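Local coordinates for protein rifamycin polyketide synthase (Amycolatopsis mediterranei, PDB 4LN9) that dehydrates a polyketide intermediate, as the double-hotdog dehydratase domain of the terminal module of the rifamycin synthase, at residues A163-A168 / E214-I219; D185-V190 / S245-A250. One frame throughout, in Å; residues are numbered along the deposited sequence.

Contacts 1 and 2 illustrate how a hotdog fold is built in layers, with their centres about 20 Å apart and each about 18 Å from the centre of the chain. Their segments alternate along the sequence: 163-168, 185-190, 214-219, 245-250. In space the order is different. The loop 163-168 touches one face of strand 214-220 through Phe165, helix 236-251 lies against the other face, and helix 183-190 packs on that helix. The two contacts join where strand meets helix, with Ala217 CB 3.8 Å from Ser245 CB. The strand and helix 236-251 thus belong to the hotdog of this dehydratase, and the loop and helix 183-190 pack on its two sides.

Contact 1: A163-A168 / E214-I219; sequences AAFDFA and ETFAEI
The carboxylate of Glu214 is gripped by two arginines outside the contact, OE1 by Arg207 and OE2 by Arg283, and its OE2 also stands 4.1 Å from Phe165 CE1. The two arginines come from strands 201-207 and 279-285, on either side of strand 214-220, and their salt bridges to Glu214 tie together three neighbouring strands of a hotdog fold. Glu214 and Phe216 turn to the face of the strand that meets the loop 163-168, whereas Thr215 and Ala217 face helix 236-251.

The apolar part of the contact is a pair of phenylalanines. Phe165 reaches the strand because chi1 (-178°) carries its ring away from the backbone N. CZ of Phe165 comes to 3.3 Å from CE1 of Phe216, a close approach, and the two rings meet obliquely. The ring centroids of Phe165 and Phe216 are 5.1 Å apart and their planes are inclined at 31°. Pro172 touches both rings.

Phe165 also has a neighbour within its own loop: its edge is set over one face of the Phe167 ring, with Phe165 CD2 3.7 Å above the plane of that ring, over its centre. Glu295 of strand 291-297 holds the loop, its carboxylate accepting bonds from the backbone N of Ala164 and Phe165. Asp166 centres an inverse gamma turn, and its OD1 accepts a weak bond of 3.3 Å from Ala168 N.

Contact 2: D185-V190 / S245-A250; sequences DVLADV and STMVSA
Leu187 meets two consecutive residues, Met247 and Val248, where helix 183-190 packs on the side of helix 236-251 turned from strand 214-220; helix 236-251 is the long helix wrapped by the hotdog sheet. Segment 245-250 begins on the sheet side: Ser245 points away from Leu187 and faces strand 214-220, near Thr215. Here the helix is kinked, with the backbone N of Thr246 and of Met247 lacking a bond to the preceding turn; the hydroxyls of Ser245 and Thr246 instead bond back to the carbonyls of Ala242 and Leu243.

Met247 then turns toward Leu187. A bend at chi3 (46°) swings its CE in beside the isobutyl group, 4.1 Å from Leu187 CD2, while Tyr194 touches both side chains. The same methyl, Leu187 CD2, also lies 4.1 Å from Met247 O.

Val248 takes the other branch of the leucine. Although its CB points away, CG2 is 3.8 Å from Leu187 CD1, the two side chains lying at about a right angle. The leucine fork thus straddles the step from Met247 to Val248. Past the kink regular bonding resumes, Ser249 N reaching Ser245 O at 2.7 Å.

Contact 1: A163-A168 / E214-I219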
ATOM      1  N   ALA A 163       5.243  19.180 -31.664  1.00 25.09           N
ATOM      2  CA  ALA A 163       6.700  19.134 -31.605  1.00 28.22           C
ATOM      3  C   ALA A 163       7.308  20.454 -32.074  1.00 29.96           C
ATOM      4  O   ALA A 163       6.758  21.115 -32.955  1.00 29.01           O
ATOM      5  CB  ALA A 163       7.220  17.981 -32.451  1.00 23.46           C
ATOM      6  N   ALA A 164       8.441  20.837 -31.497  1.00 24.42           N
ATOM      7  CA  ALA A 164       9.096  22.071 -31.915  1.00 30.78           C
ATOM      8  C   ALA A 164       9.889  21.860 -33.202  1.00 31.71           C
ATOM      9  O   ALA A 164       9.787  22.646 -34.144  1.00 28.78           O
ATOM     10  CB  ALA A 164       9.996  22.601 -30.808  1.00 28.85           C
ATOM     11  N   PHE A 165      10.603  20.742 -33.265  1.00 25.89           N
ATOM     12  CA  PHE A 165      11.428  20.407 -34.420  1.00 26.42           C
ATOM     13  C   PHE A 165      10.563  19.955 -35.596  1.00 27.65           C
ATOM     14  O   PHE A 165       9.486  19.390 -35.404  1.00 26.92           O
ATOM     15  CB  PHE A 165      12.426  19.309 -34.045  1.00 25.62           C
ATOM     16  CG  PHE A 165      13.359  18.926 -35.158  1.00 26.01           C
ATOM     17  CD1 PHE A 165      14.471  19.701 -35.446  1.00 31.94           C
ATOM     18  CD2 PHE A 165      13.092  17.823 -35.955  1.00 25.63           C
ATOM     19  CE1 PHE A 165      15.316  19.368 -36.489  1.00 27.87           C
ATOM     20  CE2 PHE A 165      13.935  17.482 -36.998  1.00 28.61           C
ATOM     21  CZ  PHE A 165      15.050  18.255 -37.264  1.00 28.54           C
ATOM     22  N   ASP A 166      11.015  20.249 -36.811  1.00 29.83           N
ATOM     23  CA  ASP A 166      10.284  19.874 -38.017  1.00 30.86           C
ATOM     24  C   ASP A 166      10.528  18.413 -38.392  1.00 27.05           C
ATOM     25  O   ASP A 166      11.384  18.111 -39.224  1.00 28.77           O
ATOM     26  CB  ASP A 166      10.684  20.783 -39.180  1.00 32.39           C
ATOM     27  CG  ASP A 166       9.802  20.598 -40.395  1.00 31.43           C
ATOM     28  OD1 ASP A 166       8.816  19.834 -40.305  1.00 35.30           O
ATOM     29  OD2 ASP A 166      10.079  21.234 -41.432  1.00 39.21           O
ATOM     30  N   PHE A 167       9.736  17.515 -37.815  1.00 26.55           N
ATOM     31  CA  PHE A 167       9.914  16.085 -38.043  1.00 27.38           C
ATOM     32  C   PHE A 167       9.316  15.661 -39.385  1.00 30.50           C
ATOM     33  O   PHE A 167       9.549  14.546 -39.854  1.00 29.59           O
ATOM     34  CB  PHE A 167       9.295  15.275 -36.898  1.00 26.49           C
ATOM     35  CG  PHE A 167      10.147  15.227 -35.657  1.00 26.47           C
ATOM     36  CD1 PHE A 167      11.200  14.330 -35.557  1.00 26.25           C
ATOM     37  CD2 PHE A 167       9.883  16.064 -34.583  1.00 22.98           C
ATOM     38  CE1 PHE A 167      11.977  14.276 -34.414  1.00 25.04           C
ATOM     39  CE2 PHE A 167      10.647  16.002 -33.431  1.00 24.98           C
ATOM     40  CZ  PHE A 167      11.708  15.120 -33.355  1.00 23.91           C
ATOM     41  N   ALA A 168       8.589  16.578 -40.023  1.00 33.20           N
ATOM     42  CA  ALA A 168       7.984  16.315 -41.329  1.00 31.70           C
ATOM     43  C   ALA A 168       9.006  16.262 -42.465  1.00 28.14           C
ATOM     44  O   ALA A 168       8.767  15.630 -43.493  1.00 35.05           O
ATOM     45  CB  ALA A 168       6.902  17.341 -41.634  1.00 34.77           C
ATOM     46  N   GLU A 214      23.514  17.126 -33.447  1.00 39.12           N
ATOM     47  CA  GLU A 214      22.182  16.523 -33.384  1.00 33.29           C
ATOM     48  C   GLU A 214      22.248  15.072 -33.844  1.00 34.72           C
ATOM     49  O   GLU A 214      22.856  14.768 -34.869  1.00 31.79           O
ATOM     50  CB  GLU A 214      21.212  17.284 -34.293  1.00 34.65           C
ATOM     51  CG  GLU A 214      21.072  18.764 -33.983  1.00 37.29           C
ATOM     52  CD  GLU A 214      20.254  19.496 -35.030  1.00 45.86           C
ATOM     53  OE1 GLU A 214      20.793  19.763 -36.124  1.00 45.78           O
ATOM     54  OE2 GLU A 214      19.068  19.788 -34.767  1.00 40.68           O
ATOM     55  N   THR A 215      21.556  14.191 -33.126  1.00 28.14           N
ATOM     56  CA  THR A 215      21.363  12.815 -33.573  1.00 27.64           C
ATOM     57  C   THR A 215      19.892  12.562 -33.893  1.00 28.93           C
ATOM     58  O   THR A 215      19.018  12.806 -33.063  1.00 29.42           O
ATOM     59  CB  THR A 215      21.818  11.809 -32.498  1.00 32.62           C
ATOM     60  OG1 THR A 215      23.202  12.024 -32.192  1.00 35.37           O
ATOM     61  CG2 THR A 215      21.625  10.380 -32.980  1.00 33.62           C
ATOM     62  N   PHE A 216      19.626  12.092 -35.109  1.00 25.70           N
ATOM     63  CA  PHE A 216      18.274  11.728 -35.521  1.00 24.63           C
ATOM     64  C   PHE A 216      18.171  10.214 -35.673  1.00 25.78           C
ATOM     65  O   PHE A 216      19.136   9.562 -36.071  1.00 27.66           O
ATOM     66  CB  PHE A 216      17.930  12.414 -36.847  1.00 24.55           C
ATOM     67  CG  PHE A 216      18.004  13.913 -36.787  1.00 28.83           C
ATOM     68  CD1 PHE A 216      17.035  14.638 -36.114  1.00 25.88           C
ATOM     69  CD2 PHE A 216      19.096  14.589 -37.310  1.00 29.21           C
ATOM     70  CE1 PHE A 216      17.117  16.014 -36.020  1.00 28.93           C
ATOM     71  CE2 PHE A 216      19.171  15.968 -37.242  1.00 29.66           C
ATOM     72  CZ  PHE A 216      18.193  16.680 -36.574  1.00 29.55           C
ATOM     73  N   ALA A 217      17.037   9.642 -35.285  1.00 24.69           N
ATOM     74  CA  ALA A 217      16.876   8.197 -35.386  1.00 21.62           C
ATOM     75  C   ALA A 217      15.429   7.785 -35.593  1.00 24.39           C
ATOM     76  O   ALA A 217      14.504   8.487 -35.183  1.00 22.38           O
ATOM     77  CB  ALA A 217      17.460   7.505 -34.164  1.00 25.90           C
ATOM     78  N   GLU A 218      15.244   6.665 -36.287  1.00 21.79           N
ATOM     79  CA  GLU A 218      13.979   5.955 -36.242  1.00 23.88           C
ATOM     80  C   GLU A 218      14.090   4.769 -35.303  1.00 27.13           C
ATOM     81  O   GLU A 218      15.070   4.022 -35.330  1.00 27.80           O
ATOM     82  CB  GLU A 218      13.557   5.503 -37.644  1.00 29.36           C
ATOM     83  CG  GLU A 218      13.274   6.660 -38.595  1.00 29.69           C
ATOM     84  CD  GLU A 218      12.704   6.219 -39.932  1.00 26.21           C
ATOM     85  OE1 GLU A 218      12.032   5.165 -39.987  1.00 28.28           O
ATOM     86  OE2 GLU A 218      12.813   7.002 -40.902  1.00 27.25           O
ATOM     87  N   ILE A 219      13.126   4.678 -34.393  1.00 24.85           N
ATOM     88  CA  ILE A 219      13.119   3.644 -33.373  1.00 24.29           C
ATOM     89  C   ILE A 219      11.841   2.839 -33.542  1.00 23.20           C
ATOM     90  O   ILE A 219      10.771   3.406 -33.757  1.00 25.02           O
ATOM     91  CB  ILE A 219      13.109   4.259 -31.960  1.00 25.98           C
ATOM     92  CG1 ILE A 219      14.110   5.414 -31.865  1.00 28.11           C
ATOM     93  CG2 ILE A 219      13.390   3.196 -30.909  1.00 28.11           C
ATOM     94  CD1 ILE A 219      15.557   4.983 -31.969  1.00 27.37           C
TER

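Contact 2: D185-V190 / S245-A250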
ATOM      1  N   ASP A 185      26.909  -4.889 -31.535  1.00 60.18           N
ATOM      2  CA  ASP A 185      27.952  -5.818 -31.096  1.00 51.58           C
ATOM      3  C   ASP A 185      29.090  -5.077 -30.401  1.00 51.05           C
ATOM      4  O   ASP A 185      29.627  -5.541 -29.396  1.00 53.88           O
ATOM      5  CB  ASP A 185      28.501  -6.615 -32.281  1.00 55.94           C
ATOM      6  CG  ASP A 185      27.570  -7.730 -32.718  1.00 62.92           C
ATOM      7  OD1 ASP A 185      26.667  -8.096 -31.938  1.00 62.62           O
ATOM      8  OD2 ASP A 185      27.747  -8.247 -33.842  1.00 71.48           O
ATOM      9  N   VAL A 186      29.466  -3.932 -30.959  1.00 51.63           N
ATOM     10  CA  VAL A 186      30.539  -3.123 -30.399  1.00 56.66           C
ATOM     11  C   VAL A 186      30.145  -2.558 -29.035  1.00 63.30           C
ATOM     12  O   VAL A 186      30.982  -2.428 -28.141  1.00 56.93           O
ATOM     13  CB  VAL A 186      30.923  -1.972 -31.351  1.00 52.79           C
ATOM     14  CG1 VAL A 186      32.048  -1.141 -30.753  1.00 55.23           C
ATOM     15  CG2 VAL A 186      31.323  -2.523 -32.712  1.00 58.13           C
ATOM     16  N   LEU A 187      28.845  -2.340 -28.848  1.00 55.80           N
ATOM     17  CA  LEU A 187      28.303  -1.919 -27.558  1.00 61.40           C
ATOM     18  C   LEU A 187      28.323  -3.048 -26.529  1.00 49.24           C
ATOM     19  O   LEU A 187      28.658  -2.829 -25.364  1.00 57.02           O
ATOM     20  CB  LEU A 187      26.879  -1.377 -27.723  1.00 51.43           C
ATOM     21  CG  LEU A 187      26.737  -0.003 -28.383  1.00 49.26           C
ATOM     22  CD1 LEU A 187      25.288   0.462 -28.363  1.00 46.23           C
ATOM     23  CD2 LEU A 187      27.639   1.016 -27.703  1.00 50.77           C
ATOM     24  N   ALA A 188      27.944  -4.249 -26.956  1.00 50.75           N
ATOM     25  CA  ALA A 188      27.997  -5.421 -26.088  1.00 57.48           C
ATOM     26  C   ALA A 188      29.410  -5.649 -25.556  1.00 61.20           C
ATOM     27  O   ALA A 188      29.605  -5.887 -24.364  1.00 56.26           O
ATOM     28  CB  ALA A 188      27.502  -6.654 -26.829  1.00 56.91           C
ATOM     29  N   ASP A 189      30.396  -5.471 -26.430  1.00 61.27           N
ATOM     30  CA  ASP A 189      31.797  -5.612 -26.045  1.00 73.93           C
ATOM     31  C   ASP A 189      32.187  -4.637 -24.936  1.00 67.62           C
ATOM     32  O   ASP A 189      32.771  -5.036 -23.929  1.00 76.99           O
ATOM     33  CB  ASP A 189      32.710  -5.434 -27.259  1.00 65.60           C
ATOM     34  CG  ASP A 189      32.748  -6.663 -28.146  1.00 75.90           C
ATOM     35  OD1 ASP A 189      31.793  -7.467 -28.091  1.00 80.19           O
ATOM     36  OD2 ASP A 189      33.729  -6.825 -28.901  1.00 80.77           O
ATOM     37  N   VAL A 190      31.821  -3.370 -25.102  1.00 64.80           N
ATOM     38  CA  VAL A 190      32.117  -2.355 -24.094  1.00 59.95           C
ATOM     39  C   VAL A 190      31.426  -2.653 -22.762  1.00 63.07           C
ATOM     40  O   VAL A 190      31.915  -2.266 -21.700  1.00 66.99           O
ATOM     41  CB  VAL A 190      31.730  -0.942 -24.575  1.00 64.89           C
ATOM     42  CG1 VAL A 190      32.120   0.098 -23.536  1.00 67.36           C
ATOM     43  CG2 VAL A 190      32.386  -0.640 -25.914  1.00 64.34           C
ATOM     44  N   SER A 245      20.476   5.565 -29.097  1.00 33.85           N
ATOM     45  CA  SER A 245      20.840   5.866 -30.480  1.00 35.23           C
ATOM     46  C   SER A 245      22.125   6.691 -30.573  1.00 37.65           C
ATOM     47  O   SER A 245      22.914   6.517 -31.503  1.00 37.87           O
ATOM     48  CB  SER A 245      19.693   6.588 -31.194  1.00 32.59           C
ATOM     49  OG  SER A 245      19.560   7.919 -30.726  1.00 32.31           O
ATOM     50  N   THR A 246      22.368   7.529 -29.569  1.00 32.78           N
ATOM     51  CA  THR A 246      23.595   8.324 -29.513  1.00 37.31           C
ATOM     52  C   THR A 246      24.831   7.441 -29.357  1.00 39.27           C
ATOM     53  O   THR A 246      25.905   7.764 -29.866  1.00 40.99           O
ATOM     54  CB  THR A 246      23.562   9.353 -28.364  1.00 38.44           C
ATOM     55  OG1 THR A 246      23.279   8.689 -27.125  1.00 38.87           O
ATOM     56  CG2 THR A 246      22.501  10.412 -28.626  1.00 33.07           C
ATOM     57  N   MET A 247      24.678   6.349 -28.614  1.00 33.94           N
ATOM     58  CA  MET A 247      25.767   5.402 -28.397  1.00 39.70           C
ATOM     59  C   MET A 247      25.948   4.517 -29.623  1.00 45.71           C
ATOM     60  O   MET A 247      27.066   4.309 -30.093  1.00 43.74           O
ATOM     61  CB  MET A 247      25.478   4.528 -27.176  1.00 47.88           C
ATOM     62  CG  MET A 247      25.727   5.211 -25.844  1.00 54.84           C
ATOM     63  SD  MET A 247      24.822   4.421 -24.500  1.00 76.93           S
ATOM     64  CE  MET A 247      25.163   2.694 -24.832  1.00 56.91           C
ATOM     65  N   VAL A 248      24.840   3.967 -30.112  1.00 42.92           N
ATOM     66  CA  VAL A 248      24.836   3.256 -31.382  1.00 45.46           C
ATOM     67  C   VAL A 248      25.512   4.083 -32.471  1.00 46.09           C
ATOM     68  O   VAL A 248      26.355   3.579 -33.213  1.00 51.63           O
ATOM     69  CB  VAL A 248      23.405   2.898 -31.826  1.00 43.17           C
ATOM     70  CG1 VAL A 248      23.397   2.452 -33.281  1.00 47.66           C
ATOM     71  CG2 VAL A 248      22.827   1.815 -30.928  1.00 43.97           C
ATOM     72  N   SER A 249      25.199   5.375 -32.506  1.00 43.87           N
ATOM     73  CA  SER A 249      25.868   6.301 -33.412  1.00 48.76           C
ATOM     74  C   SER A 249      27.382   6.276 -33.220  1.00 48.55           C
ATOM     75  O   SER A 249      28.134   6.130 -34.183  1.00 56.84           O
ATOM     76  CB  SER A 249      25.335   7.722 -33.219  1.00 44.23           C
ATOM     77  OG  SER A 249      25.857   8.600 -34.202  1.00 44.79           O
ATOM     78  N   ALA A 250      27.823   6.388 -31.970  1.00 51.16           N
ATOM     79  CA  ALA A 250      29.251   6.437 -31.667  1.00 54.42           C
ATOM     80  C   ALA A 250      29.940   5.099 -31.936  1.00 53.36           C
ATOM     81  O   ALA A 250      31.048   5.061 -32.468  1.00 60.81           O
ATOM     82  CB  ALA A 250      29.475   6.875 -30.228  1.00 50.16           C
TER